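Local coordinates for protein 4-hydroxy-tetrahydrodipicolinate synthase (Methylacidiphilum fumariolicum SolV, PDB 6T3T) that probably condenses pyruvate with aspartate semialdehyde to 4-hydroxy-tetrahydrodipicolinate, a step of lysine biosynthesis, through a Schiff base, at residues L28-I39 and T63-F74. Sequence-based numbering, arbitrary orientation.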
loop_
_atom_site.group_PDB
_atom_site.type_symbol
_atom_site.label_atom_id
_atom_site.label_comp_id
_atom_site.label_asym_id
_atom_site.label_seq_id
_atom_site.Cartn_x
_atom_site.Cartn_y
_atom_site.Cartn_z
ATOM N N LEU A 28 -24.712 25.912 -14.557
ATOM C CA LEU A 28 -25.695 25.735 -13.498
ATOM C C LEU A 28 -27.085 25.478 -14.073
ATOM O O LEU A 28 -27.808 24.606 -13.590
ATOM C CB LEU A 28 -25.671 26.951 -12.574
ATOM C CG LEU A 28 -24.446 26.955 -11.664
ATOM C CD1 LEU A 28 -24.324 28.256 -10.860
ATOM C CD2 LEU A 28 -24.539 25.757 -10.747
ATOM N N GLU A 29 -27.469 26.214 -15.118
ATOM C CA GLU A 29 -28.767 25.980 -15.747
ATOM C C GLU A 29 -28.852 24.582 -16.346
ATOM O O GLU A 29 -29.896 23.931 -16.262
ATOM C CB GLU A 29 -29.042 27.034 -16.813
ATOM C CG GLU A 29 -29.189 28.457 -16.252
ATOM C CD GLU A 29 -30.397 28.637 -15.308
ATOM O OE1 GLU A 29 -31.332 27.796 -15.306
ATOM O OE2 GLU A 29 -30.423 29.655 -14.580
ATOM N N HIS A 30 -27.780 24.117 -16.990
ATOM C CA HIS A 30 -27.803 22.767 -17.554
ATOM C C HIS A 30 -28.005 21.727 -16.452
ATOM O O HIS A 30 -28.702 20.726 -16.660
ATOM C CB HIS A 30 -26.513 22.508 -18.359
ATOM C CG HIS A 30 -26.584 21.303 -19.259
ATOM N ND1 HIS A 30 -27.559 21.144 -20.229
ATOM C CD2 HIS A 30 -25.794 20.199 -19.342
ATOM C CE1 HIS A 30 -27.372 19.996 -20.857
ATOM N NE2 HIS A 30 -26.317 19.398 -20.332
ATOM N N GLN A 31 -27.428 21.964 -15.258
ATOM C CA GLN A 31 -27.650 21.051 -14.136
ATOM C C GLN A 31 -29.123 21.051 -13.715
ATOM O O GLN A 31 -29.746 19.988 -13.604
ATOM C CB GLN A 31 -26.752 21.415 -12.944
ATOM C CG GLN A 31 -25.207 21.312 -13.193
ATOM C CD GLN A 31 -24.788 19.912 -13.623
ATOM O OE1 GLN A 31 -24.991 18.940 -12.891
ATOM N NE2 GLN A 31 -24.288 19.795 -14.845
ATOM N N ILE A 32 -29.692 22.240 -13.485
ATOM C CA ILE A 32 -31.075 22.366 -13.012
ATOM C C ILE A 32 -32.051 21.731 -13.996
ATOM O O ILE A 32 -33.102 21.209 -13.606
ATOM C CB ILE A 32 -31.418 23.853 -12.791
ATOM C CG1 ILE A 32 -30.601 24.431 -11.643
ATOM C CG2 ILE A 32 -32.937 24.047 -12.589
ATOM C CD1 ILE A 32 -30.574 25.946 -11.638
ATOM N N GLU A 33 -31.752 21.825 -15.293
ATOM C CA GLU A 33 -32.634 21.305 -16.338
ATOM C C GLU A 33 -32.563 19.799 -16.472
ATOM O O GLU A 33 -33.313 19.226 -17.267
ATOM C CB GLU A 33 -32.266 21.913 -17.709
ATOM C CG GLU A 33 -32.663 23.375 -17.929
ATOM C CD GLU A 33 -31.853 23.985 -19.085
ATOM O OE1 GLU A 33 -31.044 23.228 -19.690
ATOM O OE2 GLU A 33 -31.983 25.206 -19.358
ATOM N N ASN A 34 -31.660 19.150 -15.748
ATOM C CA ASN A 34 -31.401 17.748 -15.986
ATOM C C ASN A 34 -31.429 16.942 -14.709
ATOM O O ASN A 34 -30.642 16.010 -14.525
ATOM C CB ASN A 34 -30.087 17.605 -16.745
ATOM C CG ASN A 34 -30.274 17.876 -18.217
ATOM O OD1 ASN A 34 -30.976 17.129 -18.898
ATOM N ND2 ASN A 34 -29.722 18.963 -18.701
ATOM N N ARG A 35 -32.358 17.282 -13.816
ATOM C CA ARG A 35 -32.756 16.432 -12.693
ATOM C C ARG A 35 -31.637 16.249 -11.666
ATOM O O ARG A 35 -31.504 15.189 -11.055
ATOM C CB ARG A 35 -33.292 15.089 -13.206
ATOM C CG ARG A 35 -34.398 15.308 -14.266
ATOM C CD ARG A 35 -35.303 14.102 -14.433
ATOM N NE ARG A 35 -35.883 13.670 -13.165
ATOM C CZ ARG A 35 -36.624 12.573 -13.017
ATOM N NH1 ARG A 35 -36.891 11.790 -14.064
ATOM N NH2 ARG A 35 -37.097 12.260 -11.817
ATOM N N ILE A 36 -30.820 17.270 -11.478
ATOM C CA ILE A 36 -29.780 17.259 -10.469
ATOM C C ILE A 36 -30.360 17.785 -9.156
ATOM O O ILE A 36 -31.094 18.790 -9.132
ATOM C CB ILE A 36 -28.580 18.074 -10.964
ATOM C CG1 ILE A 36 -28.097 17.415 -12.257
ATOM C CG2 ILE A 36 -27.502 18.196 -9.906
ATOM C CD1 ILE A 36 -27.290 16.134 -12.001
ATOM N N ASP A 37 -30.060 17.091 -8.062
ATOM C CA ASP A 37 -30.664 17.464 -6.791
ATOM C C ASP A 37 -29.963 18.629 -6.121
ATOM O O ASP A 37 -30.594 19.320 -5.310
ATOM C CB ASP A 37 -30.698 16.263 -5.856
ATOM C CG ASP A 37 -31.575 15.165 -6.408
ATOM O OD1 ASP A 37 -32.797 15.392 -6.469
ATOM O OD2 ASP A 37 -31.038 14.138 -6.881
ATOM N N GLY A 38 -28.693 18.859 -6.429
ATOM C CA GLY A 38 -27.991 19.942 -5.768
ATOM C C GLY A 38 -26.604 20.107 -6.335
ATOM O O GLY A 38 -26.152 19.329 -7.181
ATOM N N ILE A 39 -25.923 21.133 -5.834
ATOM C CA ILE A 39 -24.630 21.575 -6.341
ATOM C C ILE A 39 -23.642 21.644 -5.179
ATOM O O ILE A 39 -23.987 22.104 -4.086
ATOM C CB ILE A 39 -24.757 22.960 -7.030
ATOM C CG1 ILE A 39 -25.824 22.930 -8.136
ATOM C CG2 ILE A 39 -23.403 23.445 -7.579
ATOM C CD1 ILE A 39 -25.430 22.130 -9.376
ATOM N N THR A 63 -23.155 31.085 -7.237
ATOM C CA THR A 63 -23.934 29.860 -7.315
ATOM C C THR A 63 -25.280 30.035 -6.618
ATOM O O THR A 63 -26.319 29.682 -7.175
ATOM C CB THR A 63 -23.145 28.688 -6.718
ATOM O OG1 THR A 63 -21.894 28.540 -7.409
ATOM C CG2 THR A 63 -23.945 27.388 -6.822
ATOM N N ALA A 64 -25.281 30.611 -5.409
ATOM C CA ALA A 64 -26.545 30.832 -4.709
ATOM C C ALA A 64 -27.423 31.787 -5.482
ATOM O O ALA A 64 -28.623 31.546 -5.635
ATOM C CB ALA A 64 -26.322 31.356 -3.289
ATOM N N GLU A 65 -26.843 32.882 -5.990
ATOM C CA GLU A 65 -27.647 33.849 -6.725
ATOM C C GLU A 65 -28.250 33.239 -7.979
ATOM O O GLU A 65 -29.447 33.411 -8.230
ATOM C CB GLU A 65 -26.813 35.060 -7.101
ATOM C CG GLU A 65 -26.647 35.990 -5.949
ATOM C CD GLU A 65 -25.490 36.905 -6.159
ATOM O OE1 GLU A 65 -25.105 37.581 -5.187
ATOM O OE2 GLU A 65 -24.979 36.955 -7.298
ATOM N N ILE A 66 -27.447 32.483 -8.748
ATOM C CA ILE A 66 -27.939 31.890 -9.998
ATOM C C ILE A 66 -28.997 30.835 -9.713
ATOM O O ILE A 66 -30.079 30.858 -10.304
ATOM C CB ILE A 66 -26.778 31.296 -10.820
ATOM C CG1 ILE A 66 -25.920 32.409 -11.433
ATOM C CG2 ILE A 66 -27.304 30.369 -11.908
ATOM C CD1 ILE A 66 -24.419 32.050 -11.466
ATOM N N VAL A 67 -28.722 29.941 -8.762
ATOM C CA VAL A 67 -29.607 28.817 -8.486
ATOM C C VAL A 67 -30.908 29.312 -7.891
ATOM O O VAL A 67 -31.971 28.747 -8.170
ATOM C CB VAL A 67 -28.906 27.792 -7.568
ATOM C CG1 VAL A 67 -29.903 26.761 -7.016
ATOM C CG2 VAL A 67 -27.823 27.061 -8.340
ATOM N N GLU A 68 -30.863 30.376 -7.081
ATOM C CA GLU A 68 -32.069 30.948 -6.455
ATOM C C GLU A 68 -32.985 29.867 -5.880
ATOM O O GLU A 68 -34.201 29.846 -6.123
ATOM C CB GLU A 68 -32.844 31.819 -7.462
ATOM C CG GLU A 68 -33.769 32.920 -6.856
ATOM C CD GLU A 68 -34.390 33.844 -7.917
ATOM O OE1 GLU A 68 -35.510 34.385 -7.729
ATOM O OE2 GLU A 68 -33.764 34.013 -8.977
ATOM N N LYS A 69 -32.380 28.971 -5.100
ATOM C CA LYS A 69 -33.042 27.949 -4.297
ATOM C C LYS A 69 -33.784 26.893 -5.112
ATOM O O LYS A 69 -34.534 26.106 -4.541
ATOM C CB LYS A 69 -34.000 28.585 -3.278
ATOM C CG LYS A 69 -33.280 29.469 -2.269
ATOM C CD LYS A 69 -33.090 28.734 -0.956
ATOM C CE LYS A 69 -34.237 29.064 0.015
ATOM N NZ LYS A 69 -34.029 28.385 1.336
ATOM N N ARG A 70 -33.607 26.840 -6.431
ATOM C CA ARG A 70 -34.325 25.822 -7.197
ATOM C C ARG A 70 -33.827 24.420 -6.859
ATOM O O ARG A 70 -34.618 23.478 -6.804
ATOM C CB ARG A 70 -34.188 26.089 -8.687
ATOM C CG ARG A 70 -34.930 27.321 -9.137
ATOM C CD ARG A 70 -34.634 27.643 -10.592
ATOM N NE ARG A 70 -33.346 28.315 -10.740
ATOM C CZ ARG A 70 -32.797 28.602 -11.919
ATOM N NH1 ARG A 70 -33.415 28.273 -13.035
ATOM N NH2 ARG A 70 -31.628 29.212 -11.980
ATOM N N ILE A 71 -32.527 24.267 -6.612
ATOM C CA ILE A 71 -31.952 23.020 -6.123
ATOM C C ILE A 71 -30.996 23.361 -4.971
ATOM O O ILE A 71 -30.650 24.526 -4.739
ATOM C CB ILE A 71 -31.243 22.226 -7.251
ATOM C CG1 ILE A 71 -30.080 23.017 -7.856
ATOM C CG2 ILE A 71 -32.208 21.845 -8.366
ATOM C CD1 ILE A 71 -29.311 22.251 -9.007
ATOM N N LYS A 72 -30.537 22.325 -4.266
ATOM C CA LYS A 72 -29.761 22.537 -3.047
ATOM C C LYS A 72 -28.319 22.911 -3.351
ATOM O O LYS A 72 -27.758 22.550 -4.388
ATOM C CB LYS A 72 -29.764 21.290 -2.174
ATOM C CG LYS A 72 -31.133 20.741 -1.915
ATOM C CD LYS A 72 -31.786 21.493 -0.778
ATOM C CE LYS A 72 -33.178 20.978 -0.503
ATOM N NZ LYS A 72 -33.873 21.858 0.487
ATOM N N ILE A 73 -27.705 23.614 -2.412
ATOM C CA ILE A 73 -26.287 23.930 -2.480
ATOM C C ILE A 73 -25.631 23.485 -1.181
ATOM O O ILE A 73 -26.043 23.916 -0.092
ATOM C CB ILE A 73 -26.029 25.424 -2.703
ATOM C CG1 ILE A 73 -26.706 25.894 -3.991
ATOM C CG2 ILE A 73 -24.532 25.673 -2.743
ATOM C CD1 ILE A 73 -26.571 27.390 -4.201
ATOM N N PHE A 74 -24.620 22.620 -1.291
ATOM C CA PHE A 74 -23.738 22.305 -0.174
ATOM C C PHE A 74 -22.354 22.798 -0.557
ATOM O O PHE A 74 -21.683 22.193 -1.403
ATOM C CB PHE A 74 -23.743 20.812 0.169
ATOM C CG PHE A 74 -24.940 20.394 0.963
ATOM C CD1 PHE A 74 -26.206 20.396 0.391
ATOM C CD2 PHE A 74 -24.812 20.046 2.303
ATOM C CE1 PHE A 74 -27.328 20.009 1.126
ATOM C CE2 PHE A 74 -25.937 19.664 3.061
ATOM C CZ PHE A 74 -27.201 19.659 2.467
#
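E29, near the end of helix 21-32, and R70, in the turn just after helix 53-67, form a two-pronged salt bridge. R70 presents both terminal nitrogens: NH2 reaches E29 OE2 at 2.9 Å, almost straight and in the guanidinium plane. NH1 meets E29 OE1 at 3.1 Å, on the syn lone pair of OE1, along a more bent path. The carboxylate and guanidinium planes are turned 48° apart. R70 also folds back on the end of helix 53-67, with NE bonded to V67 O and NH2 to I66 O; four N-H bonds, two to the carboxylate and two to backbone carbonyls, thus restrain the turning of the guanidinium. I32 CD1 sits 3.4 Å above the guanidinium plane, over its centre. With an alanine at E29, NH1 and NH2 of R70 would probably lose both carboxylate bonds, and with them the polar link to helix 21-32.

Apolar side chains pack between the helix ends and the strands. L28 CD1 nestles against I66 CG2 at 3.8 Å and also touches T63. I71 CG1 stands between backbone N and carbonyl carbon (chi1 61°), and from there CD1 lies 3.7 Å from both I32 CG1 and I39 CG1, bridging helix and strand.

Backbone hydrogen bonds join the strands in parallel register, G38 beside K72 and I39 beside I73. K72 N donates to D37 O, I39 N to K72 O at 2.7 Å, and F74 N to I39 O. The neighbouring strands continue the barrel: D37 bonds T6 of strand 5-9, and I73 bonds D98, just before strand 99-103.

Helix 21-32 packs beside helix 53-67 on the outside of the barrel, their end segments crossing at -51°. Strands 38-40 and 72-76, linked through helix 53-67, form a beta-alpha-beta unit of the eight-stranded TIM barrel of the DapA family.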